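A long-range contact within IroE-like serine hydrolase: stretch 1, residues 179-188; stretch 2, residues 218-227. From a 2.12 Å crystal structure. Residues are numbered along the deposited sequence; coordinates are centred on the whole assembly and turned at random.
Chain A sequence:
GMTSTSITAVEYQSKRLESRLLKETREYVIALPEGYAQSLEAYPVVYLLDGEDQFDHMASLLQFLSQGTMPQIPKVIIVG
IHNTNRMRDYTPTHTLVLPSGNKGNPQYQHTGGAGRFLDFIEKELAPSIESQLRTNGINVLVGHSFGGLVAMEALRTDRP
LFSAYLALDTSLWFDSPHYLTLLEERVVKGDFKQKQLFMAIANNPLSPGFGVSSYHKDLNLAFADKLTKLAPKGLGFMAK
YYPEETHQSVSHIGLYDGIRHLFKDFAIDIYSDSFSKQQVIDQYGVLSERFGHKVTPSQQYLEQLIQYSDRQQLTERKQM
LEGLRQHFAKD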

# COMPACT_ATOMS: atom_id res chain seq x y z
N TYR A 179 -25.91 -18.84 -5.81
CA TYR A 179 -25.23 -18.57 -4.56
C TYR A 179 -25.62 -17.21 -3.98
O TYR A 179 -25.90 -17.07 -2.80
CB TYR A 179 -23.69 -18.75 -4.62
CG TYR A 179 -23.06 -18.42 -3.28
CD1 TYR A 179 -23.37 -19.19 -2.16
CD2 TYR A 179 -22.22 -17.31 -3.12
CE1 TYR A 179 -22.88 -18.88 -0.95
CE2 TYR A 179 -21.69 -17.00 -1.88
CZ TYR A 179 -22.04 -17.79 -0.80
OH TYR A 179 -21.54 -17.51 0.44
N LEU A 180 -25.65 -16.21 -4.84
CA LEU A 180 -25.98 -14.86 -4.44
C LEU A 180 -27.34 -14.81 -3.73
O LEU A 180 -27.49 -14.07 -2.78
CB LEU A 180 -25.95 -13.96 -5.68
CG LEU A 180 -26.32 -12.50 -5.50
CD1 LEU A 180 -25.35 -11.81 -4.51
CD2 LEU A 180 -26.30 -11.81 -6.87
N THR A 181 -28.33 -15.58 -4.21
CA THR A 181 -29.65 -15.63 -3.58
C THR A 181 -29.54 -16.17 -2.18
O THR A 181 -30.22 -15.68 -1.28
CB THR A 181 -30.65 -16.53 -4.37
OG1 THR A 181 -30.87 -15.98 -5.67
CG2 THR A 181 -31.97 -16.63 -3.66
N LEU A 182 -28.71 -17.20 -1.98
CA LEU A 182 -28.48 -17.76 -0.63
C LEU A 182 -27.93 -16.70 0.30
O LEU A 182 -28.32 -16.63 1.47
CB LEU A 182 -27.51 -18.94 -0.68
CG LEU A 182 -28.12 -20.29 -1.01
CD1 LEU A 182 -29.27 -20.19 -1.98
CD2 LEU A 182 -27.02 -21.23 -1.47
N LEU A 183 -27.03 -15.86 -0.21
CA LEU A 183 -26.47 -14.76 0.59
C LEU A 183 -27.51 -13.71 0.96
O LEU A 183 -27.57 -13.27 2.11
CB LEU A 183 -25.33 -14.03 -0.14
CG LEU A 183 -23.90 -14.42 0.07
CD1 LEU A 183 -23.08 -13.34 -0.63
CD2 LEU A 183 -23.57 -14.47 1.55
N GLU A 184 -28.30 -13.30 -0.04
CA GLU A 184 -29.36 -12.35 0.17
C GLU A 184 -30.36 -12.86 1.23
O GLU A 184 -30.83 -12.09 2.04
CB GLU A 184 -30.09 -12.11 -1.15
CG GLU A 184 -29.29 -11.32 -2.19
CD GLU A 184 -29.98 -11.28 -3.55
OE1 GLU A 184 -30.89 -12.10 -3.79
OE2 GLU A 184 -29.60 -10.46 -4.39
N GLU A 185 -30.69 -14.15 1.17
CA GLU A 185 -31.58 -14.77 2.14
C GLU A 185 -31.01 -14.60 3.56
O GLU A 185 -31.74 -14.30 4.50
CB GLU A 185 -31.77 -16.24 1.81
CG GLU A 185 -32.61 -16.42 0.57
CD GLU A 185 -32.94 -17.86 0.19
OE1 GLU A 185 -32.53 -18.84 0.88
OE2 GLU A 185 -33.67 -17.97 -0.83
N ARG A 186 -29.70 -14.73 3.70
CA ARG A 186 -29.07 -14.57 5.00
C ARG A 186 -29.17 -13.14 5.52
O ARG A 186 -29.41 -12.94 6.71
CB ARG A 186 -27.61 -15.01 4.95
CG ARG A 186 -26.89 -14.89 6.28
CD ARG A 186 -27.42 -15.82 7.30
NE ARG A 186 -26.89 -15.57 8.65
CZ ARG A 186 -27.44 -14.76 9.55
NH1 ARG A 186 -28.53 -14.08 9.22
NH2 ARG A 186 -26.93 -14.61 10.78
N VAL A 187 -28.96 -12.17 4.64
CA VAL A 187 -29.06 -10.71 4.92
C VAL A 187 -30.47 -10.34 5.45
O VAL A 187 -30.60 -9.77 6.54
CB VAL A 187 -28.68 -9.90 3.64
CG1 VAL A 187 -29.14 -8.44 3.69
CG2 VAL A 187 -27.21 -9.98 3.38
N VAL A 188 -31.51 -10.70 4.70
CA VAL A 188 -32.91 -10.49 5.13
C VAL A 188 -33.21 -11.10 6.52
O VAL A 188 -33.90 -10.49 7.35
CB VAL A 188 -33.92 -11.09 4.12
CG1 VAL A 188 -35.36 -11.19 4.73
CG2 VAL A 188 -33.91 -10.29 2.83
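Stretch 2 218-227: DLNLAFADKL

Stretch 2 is helical throughout, part of a longer helix, and lies alongside the helix of stretch 1 in the same N-to-C direction, the axes inclined by 14° and 11.1 Å apart at closest approach. The near-parallel course brings successive turns side by side: Leu219 CA lies 8.5 Å from Leu180 CA, Phe223 CA 7.8 Å from Glu184 CA, and Leu227 CA 7.0 Å from Val187 CA, so the backbones draw together toward their C-terminal ends. Phe223, buried and with chi1 t, is the centre of the contact. Its side chain enters as a knob the hole formed by Leu180, Leu183, Glu184 and Val187; its CD1 is 4.0 Å from Leu180 CD1, its CZ 3.8 Å from Leu183 CD1 and 3.9 Å from Val187 CG2. Val187, whose CA-to-CB bond points toward stretch 2, also meets the next turn: its CG2 lies 3.5 Å from Leu227 CD2, the closest contact between the stretches. One turn before Phe223, Leu219 places CG 4.0 Å from Leu180 CD2. Lys226 borders this apolar row, its aliphatic portion packing against Glu184, with CD 3.9 Å from Glu184 CG. No hydrogen bond crosses between the stretches; backbone bonds such as Leu227 N to Phe223 O, 2.8 Å, stay within each helix, and the contact, made mostly by side chains, buries 403 Å², both sides summed.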

# COMPACT_ATOMS: atom_id res chain seq x y z
N ASP A 218 -21.36 -5.09 -11.17
CA ASP A 218 -22.77 -4.82 -10.87
C ASP A 218 -23.31 -5.72 -9.76
O ASP A 218 -24.05 -5.23 -8.90
CB ASP A 218 -23.63 -4.88 -12.15
CG ASP A 218 -23.16 -3.92 -13.20
OD1 ASP A 218 -22.54 -2.92 -12.81
OD2 ASP A 218 -23.40 -4.15 -14.41
N LEU A 219 -22.93 -7.00 -9.75
CA LEU A 219 -23.30 -7.93 -8.67
C LEU A 219 -22.83 -7.40 -7.33
O LEU A 219 -23.58 -7.49 -6.35
CB LEU A 219 -22.72 -9.34 -8.89
CG LEU A 219 -23.67 -10.39 -9.53
CD1 LEU A 219 -24.66 -9.80 -10.48
CD2 LEU A 219 -22.92 -11.50 -10.17
N ASN A 220 -21.61 -6.87 -7.29
CA ASN A 220 -21.06 -6.28 -6.05
C ASN A 220 -21.78 -5.02 -5.57
O ASN A 220 -22.08 -4.91 -4.38
CB ASN A 220 -19.56 -5.99 -6.17
CG ASN A 220 -18.70 -7.21 -5.83
OD1 ASN A 220 -18.31 -7.39 -4.69
ND2 ASN A 220 -18.43 -8.06 -6.81
N LEU A 221 -22.00 -4.07 -6.48
CA LEU A 221 -22.64 -2.80 -6.16
C LEU A 221 -24.09 -2.95 -5.67
O LEU A 221 -24.54 -2.20 -4.80
CB LEU A 221 -22.63 -1.88 -7.39
CG LEU A 221 -21.30 -1.31 -7.89
CD1 LEU A 221 -21.53 -0.65 -9.27
CD2 LEU A 221 -20.73 -0.31 -6.90
N ALA A 222 -24.82 -3.89 -6.28
CA ALA A 222 -26.20 -4.15 -5.94
C ALA A 222 -26.33 -4.85 -4.60
O ALA A 222 -27.32 -4.63 -3.88
CB ALA A 222 -26.89 -4.99 -7.06
N PHE A 223 -25.35 -5.69 -4.26
CA PHE A 223 -25.40 -6.43 -2.99
C PHE A 223 -25.08 -5.48 -1.83
O PHE A 223 -25.73 -5.55 -0.77
CB PHE A 223 -24.48 -7.67 -3.03
CG PHE A 223 -24.54 -8.52 -1.81
CD1 PHE A 223 -25.69 -9.25 -1.50
CD2 PHE A 223 -23.45 -8.63 -0.97
CE1 PHE A 223 -25.76 -10.02 -0.36
CE2 PHE A 223 -23.52 -9.42 0.17
CZ PHE A 223 -24.67 -10.11 0.46
N ALA A 224 -24.11 -4.59 -2.06
CA ALA A 224 -23.73 -3.53 -1.11
C ALA A 224 -24.93 -2.61 -0.86
O ALA A 224 -25.26 -2.31 0.30
CB ALA A 224 -22.51 -2.70 -1.65
N ASP A 225 -25.58 -2.17 -1.96
CA ASP A 225 -26.79 -1.34 -1.89
C ASP A 225 -27.86 -2.07 -1.10
O ASP A 225 -28.54 -1.46 -0.28
CB ASP A 225 -27.34 -0.96 -3.27
CG ASP A 225 -26.56 0.18 -3.93
OD1 ASP A 225 -25.61 0.72 -3.29
OD2 ASP A 225 -26.90 0.56 -5.10
N LYS A 226 -27.98 -3.38 -1.30
CA LYS A 226 -28.97 -4.18 -0.56
C LYS A 226 -28.62 -4.23 0.92
O LYS A 226 -29.49 -4.04 1.76
CB LYS A 226 -29.15 -5.58 -1.15
CG LYS A 226 -30.17 -6.44 -0.40
CD LYS A 226 -30.39 -7.78 -1.07
CE LYS A 226 -31.44 -7.71 -2.11
NZ LYS A 226 -32.78 -7.60 -1.44
N LEU A 227 -27.35 -4.46 1.24
CA LEU A 227 -26.91 -4.47 2.64
C LEU A 227 -27.16 -3.10 3.33
O LEU A 227 -27.57 -3.03 4.49
CB LEU A 227 -25.44 -4.85 2.75
CG LEU A 227 -25.04 -6.33 2.70
CD1 LEU A 227 -23.60 -6.44 2.47
CD2 LEU A 227 -25.40 -7.06 3.98